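Local coordinates for protein amidohydrolase (Xanthomonas campestris pv. campestris, PDB 4DZH) that probably deaminates adenosine-type substrates such as 5'-methylthioadenosine, as a zinc-dependent TIM-barrel hydrolase of the amidohydrolase superfamily, at residues A[127-132]-A[424-429]; A[137-142]-A[226-231]; A[262-267]-A[285-290]. All blocks are in the same frame, centred on the assembly; numbering follows the deposited sequence. Where two conformers were deposited one is given.

Interaction 1 of 3, residues A[127-132]-A[424-429]; sequences EMLRGG and RELIDM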
loop_
_atom_site.group_PDB
_atom_site.type_symbol
_atom_site.label_atom_id
_atom_site.label_comp_id
_atom_site.label_asym_id
_atom_site.label_seq_id
_atom_site.Cartn_x
_atom_site.Cartn_y
_atom_site.Cartn_z
ATOM N N GLU A 127 16.390 4.396 -0.750
ATOM C CA GLU A 127 14.994 4.036 -0.569
ATOM C C GLU A 127 14.776 2.524 -0.619
ATOM O O GLU A 127 13.995 1.960 0.182
ATOM C CB GLU A 127 14.102 4.740 -1.607
ATOM C CG GLU A 127 12.621 4.360 -1.409
ATOM C CD GLU A 127 11.669 5.115 -2.294
ATOM O OE1 GLU A 127 12.077 6.042 -3.008
ATOM O OE2 GLU A 127 10.475 4.733 -2.254
ATOM N N MET A 128 15.521 1.863 -1.511
ATOM C CA MET A 128 15.368 0.419 -1.683
ATOM C C MET A 128 15.879 -0.302 -0.461
ATOM O O MET A 128 15.180 -1.124 0.087
ATOM C CB MET A 128 16.046 -0.078 -2.945
ATOM C CG MET A 128 15.300 0.395 -4.183
ATOM S SD MET A 128 15.971 -0.339 -5.700
ATOM C CE MET A 128 17.643 0.381 -5.707
ATOM N N LEU A 129 17.056 0.089 0.017
ATOM C CA LEU A 129 17.636 -0.580 1.202
ATOM C C LEU A 129 16.745 -0.408 2.437
ATOM O O LEU A 129 16.493 -1.351 3.175
ATOM C CB LEU A 129 19.046 -0.077 1.530
ATOM C CG LEU A 129 20.083 -0.442 0.474
ATOM C CD1 LEU A 129 21.391 0.324 0.668
ATOM C CD2 LEU A 129 20.315 -1.971 0.494
ATOM N N ARG A 130 16.205 0.799 2.601
ATOM C CA ARG A 130 15.384 1.110 3.780
ATOM C C ARG A 130 14.080 0.283 3.779
ATOM O O ARG A 130 13.447 0.057 4.824
ATOM C CB ARG A 130 15.126 2.614 3.862
ATOM C CG ARG A 130 16.345 3.401 4.454
ATOM C CD ARG A 130 16.335 4.853 4.073
ATOM N NE ARG A 130 15.131 5.562 4.517
ATOM C CZ ARG A 130 15.024 6.263 5.644
ATOM N NH1 ARG A 130 16.034 6.341 6.516
ATOM N NH2 ARG A 130 13.884 6.905 5.897
ATOM N N GLY A 131 13.722 -0.217 2.579
ATOM C CA GLY A 131 12.534 -1.012 2.405
ATOM C C GLY A 131 12.776 -2.462 2.102
ATOM O O GLY A 131 11.872 -3.155 1.631
ATOM N N GLY A 132 14.012 -2.910 2.318
ATOM C CA GLY A 132 14.317 -4.334 2.177
ATOM C C GLY A 132 14.435 -4.858 0.750
ATOM O O GLY A 132 14.398 -6.097 0.563
ATOM N N ARG A 424 18.052 0.273 11.033
ATOM C CA ARG A 424 17.477 1.349 10.219
ATOM C C ARG A 424 18.471 2.403 9.778
ATOM O O ARG A 424 18.069 3.378 9.126
ATOM C CB ARG A 424 16.322 2.038 10.953
ATOM C CG ARG A 424 15.190 1.119 11.345
ATOM C CD ARG A 424 14.233 0.829 10.177
ATOM N NE ARG A 424 13.674 1.998 9.493
ATOM C CZ ARG A 424 13.367 1.978 8.196
ATOM N NH1 ARG A 424 13.561 0.855 7.499
ATOM N NH2 ARG A 424 12.867 3.061 7.600
ATOM N N GLU A 425 19.745 2.242 10.140
ATOM C CA GLU A 425 20.761 3.216 9.723
ATOM C C GLU A 425 21.444 2.760 8.430
ATOM O O GLU A 425 21.962 1.641 8.374
ATOM C CB GLU A 425 21.796 3.492 10.841
ATOM C CG GLU A 425 22.760 4.662 10.476
ATOM C CD GLU A 425 23.765 5.029 11.581
ATOM O OE1 GLU A 425 23.698 4.416 12.671
ATOM O OE2 GLU A 425 24.619 5.928 11.344
ATOM N N LEU A 426 21.531 3.639 7.429
ATOM C CA LEU A 426 22.239 3.329 6.190
ATOM C C LEU A 426 23.748 3.498 6.361
ATOM O O LEU A 426 24.208 4.536 6.818
ATOM C CB LEU A 426 21.768 4.241 5.061
ATOM C CG LEU A 426 20.437 3.889 4.390
ATOM C CD1 LEU A 426 20.121 5.030 3.481
ATOM C CD2 LEU A 426 20.615 2.563 3.614
ATOM N N ILE A 427 24.505 2.490 5.950
ATOM C CA ILE A 427 25.967 2.498 6.017
ATOM C C ILE A 427 26.578 3.167 4.809
ATOM O O ILE A 427 26.216 2.886 3.652
ATOM C CB ILE A 427 26.481 1.056 6.108
ATOM C CG1 ILE A 427 25.875 0.349 7.329
ATOM C CG2 ILE A 427 28.005 1.026 6.214
ATOM C CD1 ILE A 427 25.971 1.158 8.640
ATOM N N ASP A 428 27.499 4.061 5.069
ATOM C CA ASP A 428 28.158 4.808 4.010
ATOM C C ASP A 428 27.184 5.588 3.138
ATOM O O ASP A 428 27.505 5.862 1.962
ATOM C CB ASP A 428 29.025 3.889 3.127
ATOM C CG ASP A 428 30.192 3.248 3.893
ATOM O OD1 ASP A 428 30.710 3.856 4.879
ATOM O OD2 ASP A 428 30.606 2.135 3.489
ATOM N N MET A 429 25.993 5.922 3.674
ATOM C CA MET A 429 25.135 6.859 2.996
ATOM C C MET A 429 24.735 7.886 4.033
ATOM O O MET A 429 24.608 7.574 5.207
ATOM C CB MET A 429 23.893 6.171 2.378
ATOM C CG MET A 429 24.252 4.929 1.563
ATOM S SD MET A 429 22.882 4.420 0.510
ATOM C CE MET A 429 22.930 5.617 -0.789
HETATM O O HOH W 1 18.299 4.990 6.965
#
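The carbonyl oxygen of R130, close to the C-terminal end of its helix, receives NH1 of R424 at 2.8 Å. The bond lies in the carbonyl plane on a lone pair, and the oxygen sits at the edge of the R424 guanidinium, only 5° out of its plane. R424 reaches it by folding back on itself, with bends at chi2 (-80°) and chi3 (-54°), and the same NH1 also bonds to the backbone oxygen of V410. NH2 of R424 thereby comes to lie over one face of the R130 guanidinium, 4.3 Å from NH2 of R130. This pairing of like charges is probably eased by E390 of the second subunit, which forms a salt bridge with NE of R130. Water 1 lies in the plane of the R130 group and bridges its NH1 to the R424 carbonyl oxygen. The apolar part of the contact is built round L426: its CD2 meets CB of L129 at 3.7 Å, while CD1 lies 3.8 Å from CD of R130, the two side chains crossing at about a right angle. Helix 114-130 ends here in a Schellman motif with G132, at positive phi, as its C-prime residue. Strand 425-426 continues the antiparallel run from strand 418-422, whose K420 and L421 pack on L129 and R130, and L426 also touches A126 one turn back along the helix.

Interaction 2 of 3, residues A[137-142]-A[226-231]; sequences NENYFF and HLHTHE. With ZN (zinc ion), chain E.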
loop_
_atom_site.group_PDB
_atom_site.type_symbol
_atom_site.label_atom_id
_atom_site.label_comp_id
_atom_site.label_asym_id
_atom_site.label_seq_id
_atom_site.Cartn_x
_atom_site.Cartn_y
_atom_site.Cartn_z
ATOM N N ASN A 137 16.237 -4.801 -11.443
ATOM C CA ASN A 137 16.353 -5.004 -12.887
ATOM C C ASN A 137 16.166 -3.612 -13.463
ATOM O O ASN A 137 15.017 -3.171 -13.704
ATOM C CB ASN A 137 15.229 -5.901 -13.362
ATOM C CG ASN A 137 15.365 -6.294 -14.813
ATOM O OD1 ASN A 137 16.450 -6.239 -15.407
ATOM N ND2 ASN A 137 14.280 -6.778 -15.368
ATOM N N GLU A 138 17.302 -2.929 -13.684
ATOM C CA GLU A 138 17.322 -1.512 -14.036
ATOM C C GLU A 138 17.169 -1.284 -15.542
ATOM O O GLU A 138 17.698 -2.025 -16.370
ATOM C CB GLU A 138 18.684 -0.925 -13.609
ATOM C CG GLU A 138 18.743 0.600 -13.714
ATOM C CD GLU A 138 17.670 1.318 -12.878
ATOM O OE1 GLU A 138 17.414 0.993 -11.666
ATOM O OE2 GLU A 138 17.119 2.273 -13.428
ATOM N N ASN A 139 16.439 -0.210 -15.892
ATOM C CA ASN A 139 16.189 0.052 -17.305
ATOM C C ASN A 139 16.259 1.568 -17.520
ATOM O O ASN A 139 15.259 2.264 -17.357
ATOM C CB ASN A 139 14.786 -0.518 -17.606
ATOM C CG ASN A 139 14.401 -0.457 -19.061
ATOM O OD1 ASN A 139 14.905 0.340 -19.817
ATOM N ND2 ASN A 139 13.426 -1.300 -19.449
ATOM N N TYR A 140 17.453 2.100 -17.809
ATOM C CA TYR A 140 17.583 3.549 -17.984
ATOM C C TYR A 140 18.807 3.931 -18.837
ATOM O O TYR A 140 19.733 3.107 -19.059
ATOM C CB TYR A 140 17.632 4.319 -16.663
ATOM C CG TYR A 140 16.965 5.708 -16.754
ATOM C CD1 TYR A 140 15.570 5.832 -16.893
ATOM C CD2 TYR A 140 17.736 6.884 -16.738
ATOM C CE1 TYR A 140 14.984 7.060 -16.976
ATOM C CE2 TYR A 140 17.147 8.119 -16.840
ATOM C CZ TYR A 140 15.773 8.208 -16.950
ATOM O OH TYR A 140 15.162 9.449 -17.036
ATOM N N PHE A 141 18.768 5.180 -19.332
ATOM C CA PHE A 141 19.882 5.779 -20.053
ATOM C C PHE A 141 21.058 5.878 -19.111
ATOM O O PHE A 141 20.897 5.899 -17.905
ATOM C CB PHE A 141 19.466 7.163 -20.566
ATOM C CG PHE A 141 18.253 7.128 -21.474
ATOM C CD1 PHE A 141 18.381 6.762 -22.805
ATOM C CD2 PHE A 141 17.008 7.475 -20.987
ATOM C CE1 PHE A 141 17.284 6.717 -23.652
ATOM C CE2 PHE A 141 15.894 7.442 -21.820
ATOM C CZ PHE A 141 16.048 7.060 -23.156
ATOM N N PHE A 142 22.260 5.965 -19.687
ATOM C CA PHE A 142 23.469 6.068 -18.855
ATOM C C PHE A 142 23.631 4.869 -17.925
ATOM O O PHE A 142 24.012 5.020 -16.763
ATOM C CB PHE A 142 23.582 7.425 -18.133
ATOM C CG PHE A 142 23.712 8.586 -19.083
ATOM C CD1 PHE A 142 22.572 9.177 -19.648
ATOM C CD2 PHE A 142 24.962 9.037 -19.472
ATOM C CE1 PHE A 142 22.693 10.209 -20.550
ATOM C CE2 PHE A 142 25.088 10.071 -20.374
ATOM C CZ PHE A 142 23.956 10.663 -20.913
ATOM N N HIS A 226 15.268 -7.295 -21.754
ATOM C CA HIS A 226 14.308 -6.678 -20.810
ATOM C C HIS A 226 13.392 -5.720 -21.583
ATOM O O HIS A 226 13.855 -4.659 -22.012
ATOM C CB HIS A 226 15.154 -5.879 -19.808
ATOM C CG HIS A 226 14.382 -5.183 -18.718
ATOM N ND1 HIS A 226 15.025 -4.477 -17.706
ATOM C CD2 HIS A 226 13.058 -5.040 -18.481
ATOM C CE1 HIS A 226 14.125 -3.958 -16.893
ATOM N NE2 HIS A 226 12.920 -4.280 -17.338
ATOM N N LEU A 227 12.112 -6.073 -21.750
ATOM C CA LEU A 227 11.243 -5.381 -22.708
ATOM C C LEU A 227 9.855 -5.059 -22.160
ATOM O O LEU A 227 9.096 -5.971 -21.785
ATOM C CB LEU A 227 11.088 -6.246 -23.952
ATOM C CG LEU A 227 10.124 -5.815 -25.049
ATOM C CD1 LEU A 227 10.668 -4.587 -25.712
ATOM C CD2 LEU A 227 9.972 -6.952 -26.106
ATOM N N HIS A 228 9.485 -3.780 -22.143
ATOM C CA HIS A 228 8.071 -3.438 -21.927
ATOM C C HIS A 228 7.203 -4.089 -22.995
ATOM O O HIS A 228 7.376 -3.778 -24.186
ATOM C CB HIS A 228 7.823 -1.929 -21.982
ATOM C CG HIS A 228 8.587 -1.120 -20.976
ATOM N ND1 HIS A 228 9.586 -0.256 -21.356
ATOM C CD2 HIS A 228 8.421 -0.943 -19.640
ATOM C CE1 HIS A 228 10.035 0.389 -20.293
ATOM N NE2 HIS A 228 9.350 -0.006 -19.237
ATOM N N THR A 229 6.258 -4.939 -22.600
ATOM C CA THR A 229 5.497 -5.731 -23.586
ATOM C C THR A 229 3.995 -5.762 -23.284
ATOM O O THR A 229 3.577 -6.179 -22.194
ATOM C CB THR A 229 6.014 -7.180 -23.597
ATOM O OG1 THR A 229 7.436 -7.206 -23.764
ATOM C CG2 THR A 229 5.372 -8.014 -24.754
ATOM N N HIS A 230 3.150 -5.370 -24.251
ATOM C CA HIS A 230 1.694 -5.452 -24.057
ATOM C C HIS A 230 1.207 -4.675 -22.814
ATOM O O HIS A 230 0.317 -5.115 -22.056
ATOM C CB HIS A 230 1.183 -6.913 -24.018
ATOM C CG HIS A 230 1.064 -7.544 -25.373
ATOM N ND1 HIS A 230 0.014 -8.373 -25.702
ATOM C CD2 HIS A 230 1.869 -7.486 -26.461
ATOM C CE1 HIS A 230 0.165 -8.785 -26.955
ATOM N NE2 HIS A 230 1.283 -8.266 -27.434
ATOM N N GLU A 231 1.792 -3.500 -22.629
ATOM C CA GLU A 231 1.464 -2.677 -21.494
ATOM C C GLU A 231 0.083 -2.016 -21.633
ATOM O O GLU A 231 -0.620 -1.770 -20.654
ATOM C CB GLU A 231 2.571 -1.625 -21.280
ATOM C CG GLU A 231 2.262 -0.748 -20.057
ATOM C CD GLU A 231 3.338 0.266 -19.742
ATOM O OE1 GLU A 231 4.203 0.489 -20.605
ATOM O OE2 GLU A 231 3.315 0.806 -18.600
HETATM ZN ZN ZN E . 8.995 0.752 -17.235
HETATM O O HOH W 2 17.816 -4.804 -17.267
HETATM O O HOH W 3 12.217 -2.250 -21.878
HETATM O O HOH W 4 7.072 1.129 -17.738
#
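Two asparagine amides sandwich the imidazole of H226, yet no direct hydrogen bond joins the two segments. ND2 of N137 sits 3.2 Å above the centre of one face, its amide plane only 21° from the ring plane, so the amide lies nearly flat over the ring; its strongest polar partner is A78, outside the two segments. N139 comes over the opposite face at a steeper pitch, its amide 63° from the ring, with CB 3.6 Å from CE1 of H226. Both asparagines carry CG anti to the backbone N, and being two residues apart on one strand they leave a slot that the ring enters.

Water makes the polar links. Water 2, in the plane of the H226 ring, is 2.8 Å from ND1 and donates to OD1 of N137 and to the carbonyl oxygen of E138; so held, it meets the ring edge and, with H79 as the polar partner of NE2, helps to set the rotation of the imidazole. Water 3 accepts from ND2 of N139 and from the backbone N of H228, and lies 2.9 Å from the carbonyl oxygen of H226.

H228 carries the same strand into the metal site. Its NE2 binds the zinc ion at 2.2 Å, H79, H81, D316 and water 4 completing the shell, and ND1 bonds to the carbonyl oxygen of H201, which probably orients the ring. Such a metal at the C-terminal ends of barrel strands is characteristic of the amidohydrolase superfamily. Strands 133-139 and 225-229 are not sheet neighbours: their short segments run 72° apart and approach to 9.0 Å. Strand 69-80 bonds to N137 and N139, while strand 261-265 lies beside 225-229, with V264 against H226.

Interaction 3 of 3, residues A[262-267]-A[285-290]; sequences IAVHMT and VHCPES. With MG (magnesium ion), chain B.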
loop_
_atom_site.group_PDB
_atom_site.type_symbol
_atom_site.label_atom_id
_atom_site.label_comp_id
_atom_site.label_asym_id
_atom_site.label_seq_id
_atom_site.Cartn_x
_atom_site.Cartn_y
_atom_site.Cartn_z
ATOM N N ILE A 262 12.490 -11.074 -20.616
ATOM C CA ILE A 262 11.808 -10.568 -19.433
ATOM C C ILE A 262 10.735 -9.601 -19.919
ATOM O O ILE A 262 11.056 -8.482 -20.351
ATOM C CB ILE A 262 12.805 -9.813 -18.515
ATOM C CG1 ILE A 262 14.066 -10.644 -18.251
ATOM C CG2 ILE A 262 12.091 -9.389 -17.226
ATOM C CD1 ILE A 262 15.221 -9.844 -17.579
ATOM N N ALA A 263 9.468 -10.022 -19.885
ATOM C CA ALA A 263 8.387 -9.245 -20.468
ATOM C C ALA A 263 7.686 -8.451 -19.385
ATOM O O ALA A 263 7.040 -9.017 -18.501
ATOM C CB ALA A 263 7.377 -10.188 -21.146
ATOM N N VAL A 264 7.776 -7.137 -19.479
ATOM C CA VAL A 264 7.254 -6.283 -18.401
ATOM C C VAL A 264 5.846 -5.771 -18.687
ATOM O O VAL A 264 5.515 -5.383 -19.823
ATOM C CB VAL A 264 8.212 -5.115 -18.181
ATOM C CG1 VAL A 264 7.758 -4.275 -16.966
ATOM C CG2 VAL A 264 9.631 -5.671 -17.947
ATOM N N HIS A 265 4.992 -5.842 -17.674
ATOM C CA HIS A 265 3.619 -5.295 -17.671
ATOM C C HIS A 265 2.596 -6.317 -18.101
ATOM O O HIS A 265 1.845 -6.852 -17.298
ATOM C CB HIS A 265 3.466 -3.949 -18.396
ATOM C CG HIS A 265 4.280 -2.833 -17.783
ATOM N ND1 HIS A 265 4.135 -2.427 -16.467
ATOM C CD2 HIS A 265 5.225 -2.019 -18.323
ATOM C CE1 HIS A 265 4.962 -1.420 -16.219
ATOM N NE2 HIS A 265 5.654 -1.170 -17.322
ATOM N N MET A 266 2.578 -6.567 -19.398
ATOM C CA MET A 266 1.800 -7.681 -19.932
ATOM C C MET A 266 0.344 -7.626 -19.440
ATOM O O MET A 266 -0.183 -8.649 -18.955
ATOM C CB MET A 266 2.522 -9.004 -19.578
ATOM C CG MET A 266 3.899 -9.187 -20.235
ATOM S SD MET A 266 3.712 -9.680 -21.973
ATOM C CE MET A 266 3.917 -11.473 -21.794
ATOM N N THR A 267 -0.306 -6.456 -19.549
ATOM C CA THR A 267 -1.702 -6.261 -19.123
ATOM C C THR A 267 -2.710 -6.742 -20.148
ATOM O O THR A 267 -3.819 -7.158 -19.806
ATOM C CB THR A 267 -2.062 -4.793 -18.826
ATOM O OG1 THR A 267 -1.923 -4.011 -20.000
ATOM C CG2 THR A 267 -1.156 -4.193 -17.707
ATOM N N VAL A 285 7.238 -9.720 -15.639
ATOM C CA VAL A 285 7.278 -8.821 -14.455
ATOM C C VAL A 285 5.975 -8.032 -14.331
ATOM O O VAL A 285 5.593 -7.236 -15.206
ATOM C CB VAL A 285 8.436 -7.843 -14.557
ATOM C CG1 VAL A 285 8.438 -6.986 -13.271
ATOM C CG2 VAL A 285 9.763 -8.599 -14.727
ATOM N N HIS A 286 5.311 -8.220 -13.186
ATOM C CA HIS A 286 4.063 -7.563 -12.853
ATOM C C HIS A 286 4.333 -6.305 -12.032
ATOM O O HIS A 286 4.993 -6.368 -10.996
ATOM C CB HIS A 286 3.208 -8.587 -12.090
ATOM C CG HIS A 286 1.834 -8.123 -11.708
ATOM N ND1 HIS A 286 1.048 -7.289 -12.488
ATOM C CD2 HIS A 286 1.086 -8.409 -10.610
ATOM C CE1 HIS A 286 -0.106 -7.080 -11.881
ATOM N NE2 HIS A 286 -0.112 -7.754 -10.740
ATOM N N CYS A 287 3.829 -5.181 -12.525
ATOM C CA CYS A 287 3.950 -3.853 -11.907
ATOM C C CYS A 287 2.525 -3.312 -11.663
ATOM O O CYS A 287 2.035 -2.397 -12.352
ATOM C CB CYS A 287 4.719 -2.921 -12.850
ATOM S SG CYS A 287 6.384 -3.495 -13.239
ATOM N N PRO A 288 1.831 -3.865 -10.667
ATOM C CA PRO A 288 0.409 -3.531 -10.529
ATOM C C PRO A 288 0.119 -2.060 -10.218
ATOM O O PRO A 288 -0.851 -1.482 -10.689
ATOM C CB PRO A 288 -0.051 -4.424 -9.358
ATOM C CG PRO A 288 1.253 -4.840 -8.626
ATOM C CD PRO A 288 2.290 -4.915 -9.721
ATOM N N GLU A 289 0.919 -1.434 -9.332
ATOM C CA GLU A 289 0.564 -0.081 -8.946
ATOM C C GLU A 289 0.693 0.894 -10.115
ATOM O O GLU A 289 -0.191 1.792 -10.270
ATOM C CB GLU A 289 1.337 0.397 -7.676
ATOM C CG GLU A 289 1.011 -0.482 -6.439
ATOM C CD GLU A 289 1.667 -0.065 -5.143
ATOM O OE1 GLU A 289 2.332 1.016 -5.108
ATOM O OE2 GLU A 289 1.449 -0.810 -4.152
ATOM N N SER A 290 1.768 0.758 -10.899
ATOM C CA SER A 290 1.941 1.581 -12.087
ATOM C C SER A 290 0.801 1.318 -13.072
ATOM O O SER A 290 0.244 2.279 -13.631
ATOM C CB SER A 290 3.278 1.291 -12.740
ATOM O OG SER A 290 3.373 1.947 -14.003
HETATM MG MG MG B . 3.873 2.081 -4.376
HETATM O O HOH W 5 1.910 -5.873 -14.777
HETATM O O HOH W 6 4.962 0.351 -4.495
HETATM O O HOH W 7 2.695 3.896 -4.292
HETATM O O HOH W 8 3.332 1.848 -2.323
#
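A right-handed beta-alpha-beta crossover, strand 261-265, helix 271-280 and strand 283-286, brings the two segments together as parallel neighbours. V264 and V285 form the bridge, flanked by two backbone bonds: V285 N donates a hydrogen bond to A263 O at 3.0 Å, and H265 N one to V285 O at 2.9 Å, the latter almost straight at 171°. On the face that carries V264 and V285 the side chains lie side by side and point the same way. CG2 of I262 meets CG2 of V285 at 3.5 Å, and CB of V285 is 4.2 Å from CG2 of V264. V264 also turns CG1 toward SG of C287, that methyl lying anti to the backbone N (chi1 -175°).

Units of this kind, repeated, build the TIM barrel, and the loops after their strands line the active site. Here the chain turns sharply after V264, H265 having a positive phi, and its imidazole passes close to C287: CE1 is 3.7 Å from CB, and SG approaches the ring obliquely, 4.5 Å from its centroid. CG1 of V264 sits over one face of the same ring. H79, a zinc ligand, meets H265 with its ring plane at about 80°.

At the C-terminal ends of the two strands, water 5 joins the backbones: it donates to H265 O at 2.7 Å, accepts from C287 N, and lies in the plane of the H286 ring near ND1. C287 then occupies the N-cap position of helix 288-293. From that helix S290 OG hydrogen-bonds to D316, another zinc ligand, while E289 extends the other way to bind the magnesium ion through OE1 at 2.0 Å, N321 and D323 being its other protein ligands.

Overall arrangement
Interactions 2 and 3 meet directly, their centres 10 Å apart, because strands 225-229 and 261-265 are sheet neighbours. L227 O is 2.9 Å from V264 N, E231 O is 2.7 Å from T267 OG1, and CD2 of H226 packs on CG2 of V264. Both reach the zinc site, in different ways: 226-231 supplies a ligand, whereas 285-290 contacts the ligand D316 and also sends E289 to the magnesium ion. Interaction 1 stands apart, its centre 25 Å and 26 Å from the others and on the opposite side of the chain's centre. It is tied to interaction 2 through the chain, since helix 114-130 leads straight into strand 133-139. The side chain of R130 is about 14 Å from a bound magnesium ion.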